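Local coordinates for SusD superfamily protein (Bacteroides fragilis, PDB 3L22) that probably binds glycans at the bacterial outer membrane, and binds zinc ions, at residues E188-T193 / F245-I250; Y230-D235 / F325-T330. All blocks are in the same frame, centred on the assembly; numbering follows the deposited sequence.

Interaction 1 of 2, residues E188-T193 / F245-I250; sequences EVNTYT and FSQESI. With ZN (zinc ion), chain E.
Asn-190 OD1 lies at the edge of the Phe-245 ring, near the ring plane, 3.5 Å from Phe-245 CD2. The two side chains cross at about a right angle, and the amide and ring planes lie 69° apart. Farther round, the backbone of Thr-191 and Tyr-192 approaches the ring obliquely, Tyr-192 N standing 3.8 Å from Phe-245 CZ. The ring also meets that of Trp-321, at a small tilt. The bond from CA to CB of Phe-245 already heads to segment 188-193, and chi1 of 61° sets CG in the crowded position between the backbone N and the carbonyl carbon. The Asn-190 amide has a second neighbour: Gln-247 CG lies 3.7 Å from Asn-190 ND2, and the two amide planes stand 86° apart.

Direct polar bonding gives way here to water. One molecule takes the N-H of Asn-190 (N to water 2.8 Å) and donates to the carbonyls of Ser-246 and Ser-249, tying the loop to both ends of the opposing turn. A second donates to Asn-190 OD1, at 2.7 Å, and to Phe-245 O; a third accepts from Asn-190 ND2 and Gln-247 NE2. Each polar group of the Asn-190 amide therefore has a water that continues to the other segment.

Each segment is also braced internally. Thr-191 OG1 caps Gly-194 N in helix 192-196 and also donates to Glu-188 OE1 at 2.7 Å, through the anti lone pair of that oxygen, while Glu-188 OE2 binds zinc at 2.1 Å alongside Asp-186. In the other segment, Ser-246 OG accepts from Glu-248 N, and Ser-249 OG from Ser-246 N. The contact thus joins a capped helix start beside a surface zinc site to a type I beta turn, Ser-246 to Ser-249, that includes an ST turn and leads into strand 249-253.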
ATOM      1  N   GLU A 188     -10.655  10.083  14.648  1.00 13.29           N
ATOM      2  CA  GLU A 188      -9.990  11.376  14.774  1.00 13.56           C
ATOM      3  C   GLU A 188      -9.257  11.721  13.460  1.00 13.54           C
ATOM      4  O   GLU A 188      -8.749  10.849  12.814  1.00 15.33           O
ATOM      5  CB  GLU A 188      -8.967  11.350  15.911  1.00 13.41           C
ATOM      6  CG  GLU A 188      -9.574  11.222  17.282  1.00 14.44           C
ATOM      7  CD  GLU A 188      -8.531  11.001  18.351  1.00 12.55           C
ATOM      8  OE1 GLU A 188      -7.377  11.466  18.229  1.00 14.82           O
ATOM      9  OE2 GLU A 188      -8.886  10.397  19.369  1.00 14.63           O
ATOM     10  N   VAL A 189      -9.258  12.990  13.096  1.00 12.68           N
ATOM     11  CA  VAL A 189      -8.613  13.530  11.923  1.00 11.56           C
ATOM     12  C   VAL A 189      -7.518  14.443  12.442  1.00 11.46           C
ATOM     13  O   VAL A 189      -7.726  15.130  13.408  1.00 10.94           O
ATOM     14  CB  VAL A 189      -9.589  14.378  11.077  1.00 11.92           C
ATOM     15  CG1 VAL A 189      -8.828  15.186   9.976  1.00 10.33           C
ATOM     16  CG2 VAL A 189     -10.685  13.479  10.455  1.00 10.00           C
ATOM     17  N   ASN A 190      -6.346  14.430  11.808  1.00 11.94           N
ATOM     18  CA  ASN A 190      -5.240  15.330  12.154  1.00 11.92           C
ATOM     19  C   ASN A 190      -4.750  15.252  13.625  1.00 11.73           C
ATOM     20  O   ASN A 190      -4.485  16.279  14.261  1.00 11.65           O
ATOM     21  CB  ASN A 190      -5.650  16.772  11.819  1.00 12.71           C
ATOM     22  CG  ASN A 190      -4.447  17.701  11.643  1.00 12.54           C
ATOM     23  OD1 ASN A 190      -3.383  17.260  11.246  1.00 12.39           O
ATOM     24  ND2 ASN A 190      -4.615  18.971  11.984  1.00 11.40           N
ATOM     25  N   THR A 191      -4.667  14.049  14.175  1.00 12.22           N
ATOM     26  CA  THR A 191      -3.967  13.821  15.448  1.00 11.55           C
ATOM     27  C   THR A 191      -3.011  12.648  15.233  1.00 11.89           C
ATOM     28  O   THR A 191      -3.250  11.806  14.362  1.00 11.24           O
ATOM     29  CB  THR A 191      -4.937  13.480  16.581  1.00 12.39           C
ATOM     30  OG1 THR A 191      -5.558  12.202  16.314  1.00 11.30           O
ATOM     31  CG2 THR A 191      -6.034  14.585  16.725  1.00 11.95           C
ATOM     32  N   TYR A 192      -1.918  12.598  16.002  1.00 11.88           N
ATOM     33  CA  TYR A 192      -0.979  11.456  15.954  1.00 10.88           C
ATOM     34  C   TYR A 192      -1.718  10.122  16.039  1.00 10.69           C
ATOM     35  O   TYR A 192      -1.504   9.216  15.234  1.00 12.17           O
ATOM     36  CB  TYR A 192       0.011  11.573  17.105  1.00 10.83           C
ATOM     37  CG  TYR A 192       0.930  10.378  17.235  1.00 12.44           C
ATOM     38  CD1 TYR A 192       2.076  10.289  16.486  1.00 11.05           C
ATOM     39  CD2 TYR A 192       0.643   9.346  18.126  1.00 13.21           C
ATOM     40  CE1 TYR A 192       2.915   9.206  16.600  1.00 13.22           C
ATOM     41  CE2 TYR A 192       1.460   8.251  18.248  1.00 11.70           C
ATOM     42  CZ  TYR A 192       2.589   8.185  17.479  1.00 13.74           C
ATOM     43  OH  TYR A 192       3.427   7.134  17.599  1.00 15.62           O
ATOM     44  N   THR A 193      -2.597   9.989  17.025  1.00 11.63           N
ATOM     45  CA  THR A 193      -3.304   8.725  17.249  1.00 10.90           C
ATOM     46  C   THR A 193      -4.280   8.395  16.121  1.00 11.75           C
ATOM     47  O   THR A 193      -4.430   7.208  15.740  1.00 11.52           O
ATOM     48  CB  THR A 193      -4.006   8.734  18.587  1.00 12.47           C
ATOM     49  OG1 THR A 193      -3.037   9.053  19.600  1.00 13.59           O
ATOM     50  CG2 THR A 193      -4.582   7.365  18.896  1.00 12.21           C
ATOM     51  N   PHE A 245       2.247  14.568   9.118  1.00 12.66           N
ATOM     52  CA  PHE A 245       0.856  14.305   8.764  1.00 12.20           C
ATOM     53  C   PHE A 245       0.143  15.642   8.656  1.00 12.80           C
ATOM     54  O   PHE A 245       0.619  16.642   9.176  1.00 12.66           O
ATOM     55  CB  PHE A 245       0.150  13.390   9.799  1.00 12.48           C
ATOM     56  CG  PHE A 245       0.086  13.948  11.208  1.00 10.95           C
ATOM     57  CD1 PHE A 245       1.137  13.755  12.098  1.00 12.22           C
ATOM     58  CD2 PHE A 245      -1.023  14.661  11.641  1.00 12.40           C
ATOM     59  CE1 PHE A 245       1.085  14.257  13.382  1.00 10.16           C
ATOM     60  CE2 PHE A 245      -1.102  15.148  12.932  1.00  9.21           C
ATOM     61  CZ  PHE A 245      -0.039  14.982  13.795  1.00 10.60           C
ATOM     62  N   SER A 246      -1.003  15.626   7.996  1.00 12.34           N
ATOM     63  CA  SER A 246      -1.789  16.801   7.756  1.00 13.07           C
ATOM     64  C   SER A 246      -3.258  16.396   7.869  1.00 13.67           C
ATOM     65  O   SER A 246      -3.574  15.230   8.143  1.00 13.13           O
ATOM     66  CB  SER A 246      -1.520  17.343   6.350  1.00 13.53           C
ATOM     67  OG  SER A 246      -2.105  16.497   5.341  1.00 12.41           O
ATOM     68  N   GLN A 247      -4.155  17.336   7.589  1.00 14.39           N
ATOM     69  CA  GLN A 247      -5.579  17.036   7.452  1.00 15.44           C
ATOM     70  C   GLN A 247      -5.941  16.106   6.272  1.00 15.20           C
ATOM     71  O   GLN A 247      -7.108  15.711   6.159  1.00 13.78           O
ATOM     72  CB  GLN A 247      -6.373  18.326   7.321  1.00 16.90           C
ATOM     73  CG  GLN A 247      -6.378  19.047   8.690  1.00 24.45           C
ATOM     74  CD  GLN A 247      -7.113  20.329   8.679  1.00 31.14           C
ATOM     75  OE1 GLN A 247      -7.473  20.831   7.616  1.00 38.94           O
ATOM     76  NE2 GLN A 247      -7.326  20.897   9.853  1.00 31.19           N
ATOM     77  N   GLU A 248      -4.974  15.801   5.405  1.00 13.91           N
ATOM     78  CA  GLU A 248      -5.139  14.804   4.341  1.00 13.50           C
ATOM     79  C   GLU A 248      -4.844  13.363   4.784  1.00 13.38           C
ATOM     80  O   GLU A 248      -5.268  12.412   4.115  1.00 12.83           O
ATOM     81  CB  GLU A 248      -4.251  15.170   3.156  1.00 14.01           C
ATOM     82  CG  GLU A 248      -4.661  14.534   1.870  1.00 14.09           C
ATOM     83  CD  GLU A 248      -3.701  14.752   0.708  1.00 16.28           C
ATOM     84  OE1 GLU A 248      -2.926  15.736   0.733  1.00 14.69           O
ATOM     85  OE2 GLU A 248      -3.759  13.924  -0.256  1.00 14.57           O
ATOM     86  N   SER A 249      -4.149  13.199   5.912  1.00 12.22           N
ATOM     87  CA  SER A 249      -3.554  11.924   6.276  1.00 12.11           C
ATOM     88  C   SER A 249      -4.565  11.032   6.952  1.00 11.79           C
ATOM     89  O   SER A 249      -5.122  11.400   7.979  1.00 12.41           O
ATOM     90  CB  SER A 249      -2.374  12.165   7.231  1.00 12.72           C
ATOM     91  OG  SER A 249      -1.444  13.054   6.656  1.00 10.64           O
ATOM     92  N   ILE A 250      -4.809   9.862   6.381  1.00 12.01           N
ATOM     93  CA  ILE A 250      -5.748   8.918   6.966  1.00 12.03           C
ATOM     94  C   ILE A 250      -4.991   7.918   7.809  1.00 11.92           C
ATOM     95  O   ILE A 250      -5.292   7.736   8.995  1.00 12.61           O
ATOM     96  CB  ILE A 250      -6.614   8.221   5.889  1.00 12.07           C
ATOM     97  CG1 ILE A 250      -7.434   9.268   5.106  1.00 12.45           C
ATOM     98  CG2 ILE A 250      -7.511   7.168   6.576  1.00 10.64           C
ATOM     99  CD1 ILE A 250      -7.991   8.818   3.760  1.00 11.10           C
TER
HETATM  100 ZN    ZN E   4     -10.668   9.329  19.458  1.00 22.57          ZN
HETATM  101  O   HOH W   1      -5.472  13.693   9.265  1.00 10.05           O
HETATM  102  O   HOH W   2      -0.939  18.290  11.246  1.00 15.13           O
HETATM  103  O   HOH W   3      -7.566  19.746  12.435  1.00 21.22           O

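Interaction 2 of 2, residues Y230-D235 / F325-T330; sequences YSLPED and FRYAET. With ZN (zinc ion), chain D; EDO (1,2-ethanediol), chain B; EDO (1,2-ethanediol), chain C.
Tyr-230 and Leu-232 pack on Tyr-327 and Ala-328 where strand 322-326 gives way to helix 327-339, a strand-to-helix junction with Arg-326 at the N-cap position, in a SusD-family protein whose regular structure is mostly helix. The main aromatic contact is a CH-pi interaction: Tyr-230 CB lies over one face of the Tyr-327 ring, 4.1 Å from its centroid and 28° off the normal. Ser-231 CA also approaches the ring obliquely. The end of the Tyr-230 side chain leads away from segment 325-330, and Tyr-230 also packs on Ala-201 and Ile-250.

Aliphatic packing comes from Leu-232, whose CD2 makes the closest contacts, 3.6 Å from Ala-328 N, 3.9 Å from Ala-328 CB and 4.0 Å from Tyr-327 CD2. The Ala-328 N-H is hydrogen-bonded by the carboxylate of Glu-248.

Polar and metal bonds lie at the margins. Tyr-327 OH shares a hydrogen bond with a 1,2-ethanediol, probably from the crystallisation liquor. Farther along the loop, Glu-234 forms a salt bridge to Lys-297 through OE1, and its OE2 joins five waters around a six-coordinate zinc, 2.3 Å from the metal.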
ATOM      1  N   TYR A 230     -11.749  14.737   6.148  1.00 14.75           N
ATOM      2  CA  TYR A 230     -10.408  15.044   5.632  1.00 15.25           C
ATOM      3  C   TYR A 230     -10.485  16.120   4.553  1.00 16.30           C
ATOM      4  O   TYR A 230     -11.571  16.467   4.083  1.00 16.43           O
ATOM      5  CB  TYR A 230      -9.708  13.795   5.087  1.00 14.49           C
ATOM      6  CG  TYR A 230      -9.562  12.710   6.116  1.00 13.31           C
ATOM      7  CD1 TYR A 230      -8.446  12.648   6.957  1.00 12.39           C
ATOM      8  CD2 TYR A 230     -10.568  11.761   6.300  1.00 12.77           C
ATOM      9  CE1 TYR A 230      -8.317  11.644   7.904  1.00 10.68           C
ATOM     10  CE2 TYR A 230     -10.434  10.738   7.262  1.00 10.99           C
ATOM     11  CZ  TYR A 230      -9.324  10.689   8.044  1.00 11.96           C
ATOM     12  OH  TYR A 230      -9.216   9.714   9.001  1.00 14.54           O
ATOM     13  N   SER A 231      -9.341  16.666   4.165  1.00 16.74           N
ATOM     14  CA  SER A 231      -9.312  17.637   3.086  1.00 17.36           C
ATOM     15  C   SER A 231      -7.988  17.561   2.348  1.00 16.80           C
ATOM     16  O   SER A 231      -7.137  16.751   2.703  1.00 16.75           O
ATOM     17  CB  SER A 231      -9.570  19.029   3.674  1.00 19.13           C
ATOM     18  OG  SER A 231      -8.604  19.315   4.657  1.00 19.66           O
ATOM     19  N   LEU A 232      -7.884  18.331   1.263  1.00 15.89           N
ATOM     20  CA  LEU A 232      -6.704  18.420   0.461  1.00 15.75           C
ATOM     21  C   LEU A 232      -6.090  19.768   0.740  1.00 15.37           C
ATOM     22  O   LEU A 232      -6.555  20.776   0.215  1.00 15.16           O
ATOM     23  CB  LEU A 232      -7.034  18.335  -1.036  1.00 16.19           C
ATOM     24  CG  LEU A 232      -7.701  17.070  -1.584  1.00 18.50           C
ATOM     25  CD1 LEU A 232      -7.945  17.218  -3.092  1.00 15.99           C
ATOM     26  CD2 LEU A 232      -6.857  15.830  -1.249  1.00 13.45           C
ATOM     27  N   PRO A 233      -5.046  19.811   1.581  1.00 15.25           N
ATOM     28  CA  PRO A 233      -4.336  21.092   1.749  1.00 15.27           C
ATOM     29  C   PRO A 233      -3.726  21.587   0.419  1.00 15.46           C
ATOM     30  O   PRO A 233      -3.386  20.788  -0.445  1.00 15.16           O
ATOM     31  CB  PRO A 233      -3.232  20.738   2.739  1.00 15.71           C
ATOM     32  CG  PRO A 233      -3.736  19.494   3.455  1.00 15.03           C
ATOM     33  CD  PRO A 233      -4.506  18.757   2.449  1.00 14.10           C
ATOM     34  N   GLU A 234      -3.582  22.890   0.266  1.00 15.13           N
ATOM     35  CA  GLU A 234      -2.976  23.453  -0.944  1.00 16.27           C
ATOM     36  C   GLU A 234      -1.467  23.150  -1.112  1.00 15.85           C
ATOM     37  O   GLU A 234      -0.926  23.218  -2.220  1.00 16.81           O
ATOM     38  CB  GLU A 234      -3.191  24.971  -0.977  1.00 15.82           C
ATOM     39  CG  GLU A 234      -4.655  25.357  -1.146  1.00 20.12           C
ATOM     40  CD  GLU A 234      -5.245  24.994  -2.536  1.00 22.76           C
ATOM     41  OE1 GLU A 234      -4.550  24.586  -3.506  1.00 23.06           O
ATOM     42  OE2 GLU A 234      -6.451  25.137  -2.645  1.00 29.30           O
ATOM     43  N   ASP A 235      -0.795  22.864  -0.015  1.00 16.14           N
ATOM     44  CA  ASP A 235       0.643  22.593  -0.020  1.00 16.24           C
ATOM     45  C   ASP A 235       0.826  21.072  -0.082  1.00 15.54           C
ATOM     46  O   ASP A 235       0.558  20.369   0.898  1.00 16.74           O
ATOM     47  CB  ASP A 235       1.260  23.189   1.250  1.00 16.05           C
ATOM     48  CG  ASP A 235       2.785  22.977   1.365  1.00 18.57           C
ATOM     49  OD1 ASP A 235       3.422  22.150   0.677  1.00 16.57           O
ATOM     50  OD2 ASP A 235       3.366  23.672   2.211  1.00 20.43           O
ATOM     51  N   PHE A 325      -2.590   5.506   3.455  1.00 11.88           N
ATOM     52  CA  PHE A 325      -3.800   6.089   2.900  1.00 11.77           C
ATOM     53  C   PHE A 325      -3.838   7.583   3.177  1.00 11.27           C
ATOM     54  O   PHE A 325      -3.685   8.019   4.342  1.00 10.46           O
ATOM     55  CB  PHE A 325      -5.060   5.494   3.558  1.00 11.02           C
ATOM     56  CG  PHE A 325      -5.174   3.999   3.471  1.00 12.77           C
ATOM     57  CD1 PHE A 325      -4.990   3.328   2.268  1.00 15.05           C
ATOM     58  CD2 PHE A 325      -5.533   3.263   4.602  1.00 12.18           C
ATOM     59  CE1 PHE A 325      -5.133   1.971   2.197  1.00 14.82           C
ATOM     60  CE2 PHE A 325      -5.665   1.912   4.544  1.00 13.33           C
ATOM     61  CZ  PHE A 325      -5.466   1.251   3.339  1.00 13.75           C
ATOM     62  N   ARG A 326      -4.080   8.369   2.135  1.00 11.13           N
ATOM     63  CA  ARG A 326      -4.417   9.778   2.296  1.00 10.71           C
ATOM     64  C   ARG A 326      -5.581  10.155   1.403  1.00 11.24           C
ATOM     65  O   ARG A 326      -5.938   9.412   0.456  1.00 10.80           O
ATOM     66  CB  ARG A 326      -3.177  10.671   2.086  1.00 10.38           C
ATOM     67  CG  ARG A 326      -2.536  10.653   0.774  1.00 11.93           C
ATOM     68  CD  ARG A 326      -1.279  11.516   0.804  1.00 14.25           C
ATOM     69  NE  ARG A 326      -0.449  11.405  -0.378  1.00 12.64           N
ATOM     70  CZ  ARG A 326      -0.605  12.089  -1.528  1.00 14.93           C
ATOM     71  NH1 ARG A 326      -1.592  12.963  -1.716  1.00 11.78           N
ATOM     72  NH2 ARG A 326       0.253  11.900  -2.528  1.00 13.86           N
ATOM     73  N   TYR A 327      -6.189  11.300   1.701  1.00 10.94           N
ATOM     74  CA  TYR A 327      -7.466  11.644   1.098  1.00 11.56           C
ATOM     75  C   TYR A 327      -7.460  11.847  -0.423  1.00 12.40           C
ATOM     76  O   TYR A 327      -8.485  11.622  -1.057  1.00 12.53           O
ATOM     77  CB  TYR A 327      -8.068  12.854   1.819  1.00 12.17           C
ATOM     78  CG  TYR A 327      -9.496  13.178   1.449  1.00 12.53           C
ATOM     79  CD1 TYR A 327     -10.509  12.228   1.542  1.00 13.27           C
ATOM     80  CD2 TYR A 327      -9.843  14.466   1.054  1.00 13.36           C
ATOM     81  CE1 TYR A 327     -11.806  12.532   1.158  1.00 12.39           C
ATOM     82  CE2 TYR A 327     -11.150  14.797   0.714  1.00 11.99           C
ATOM     83  CZ  TYR A 327     -12.117  13.834   0.775  1.00 13.62           C
ATOM     84  OH  TYR A 327     -13.385  14.194   0.451  1.00 14.05           O
ATOM     85  N   ALA A 328      -6.358  12.288  -1.030  1.00 12.52           N
ATOM     86  CA  ALA A 328      -6.317  12.330  -2.487  1.00 12.24           C
ATOM     87  C   ALA A 328      -6.568  10.938  -3.059  1.00 12.90           C
ATOM     88  O   ALA A 328      -7.160  10.822  -4.138  1.00 13.69           O
ATOM     89  CB  ALA A 328      -4.999  12.904  -3.025  1.00 12.04           C
ATOM     90  N   GLU A 329      -6.127   9.883  -2.371  1.00 12.80           N
ATOM     91  CA  GLU A 329      -6.404   8.530  -2.819  1.00 14.28           C
ATOM     92  C   GLU A 329      -7.913   8.202  -2.753  1.00 13.47           C
ATOM     93  O   GLU A 329      -8.476   7.579  -3.686  1.00 13.26           O
ATOM     94  CB  GLU A 329      -5.629   7.459  -2.038  1.00 14.27           C
ATOM     95  CG  GLU A 329      -5.619   6.120  -2.793  1.00 16.46           C
ATOM     96  CD  GLU A 329      -5.317   4.934  -1.905  1.00 20.19           C
ATOM     97  OE1 GLU A 329      -4.506   5.089  -0.930  1.00 17.11           O
ATOM     98  OE2 GLU A 329      -5.900   3.847  -2.171  1.00 19.75           O
ATOM     99  N   THR A 330      -8.543   8.587  -1.645  1.00 13.80           N
ATOM    100  CA  THR A 330      -9.987   8.402  -1.482  1.00 12.78           C
ATOM    101  C   THR A 330     -10.696   8.940  -2.726  1.00 13.10           C
ATOM    102  O   THR A 330     -11.513   8.257  -3.322  1.00 12.86           O
ATOM    103  CB  THR A 330     -10.522   9.143  -0.266  1.00 13.67           C
ATOM    104  OG1 THR A 330      -9.700   8.867   0.887  1.00 11.04           O
ATOM    105  CG2 THR A 330     -12.038   8.803  -0.009  1.00 11.07           C
TER
HETATM  106 ZN    ZN D   3      -7.443  25.039  -4.719  1.00 49.92          ZN
HETATM  107  C1  EDO B  22      -5.704   1.676  -4.851  1.00 47.55           C
HETATM  108  O1  EDO B  22      -5.242   2.981  -4.575  1.00 41.30           O
HETATM  109  C2  EDO B  22      -4.589   0.619  -4.808  1.00 48.39           C
HETATM  110  O2  EDO B  22      -5.247  -0.599  -5.279  1.00 48.88           O
HETATM  111  C1  EDO C 467     -17.668  12.548  -1.253  1.00 53.60           C
HETATM  112  O1  EDO C 467     -18.736  11.671  -0.863  1.00 52.69           O
HETATM  113  C2  EDO C 467     -16.430  11.773  -1.711  1.00 53.35           C
HETATM  114  O2  EDO C 467     -15.208  11.966  -0.930  1.00 53.16           O
HETATM  115  O   HOH W   4      -5.403  24.692  -5.943  1.00 20.12           O
HETATM  116  O   HOH W   5      -9.530  25.226  -3.616  1.00 35.85           O
HETATM  117  O   HOH W   6      -7.586  22.707  -4.424  1.00 28.09           O
HETATM  118  O   HOH W   7      -8.460  24.883  -6.941  1.00 44.27           O
HETATM  119  O   HOH W   8      -6.697  27.227  -5.363  1.00 38.07           O

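Both contacts reach the same small antiparallel sheet, 249-253 paired with 322-326, but from different depths. Interaction 1 is a surface contact, its polar links between segments running through ordered water; interaction 2 is partly buried and relies on apolar and CH-pi packing. Segment 245-250 connects them: the Glu-248 carboxylate forms a salt bridge with Arg-326 (OE2 to NH1, 2.8 Å), the backbone carbonyl of Glu-248 probably accepts from the N-H of Tyr-327, and Gln-247 is backbone-bonded to Ser-231. The turn of interaction 1 therefore faces the zinc-bearing loop on one side and the helix start of interaction 2 on another. Zinc occurs in both, each time at the periphery of the packing.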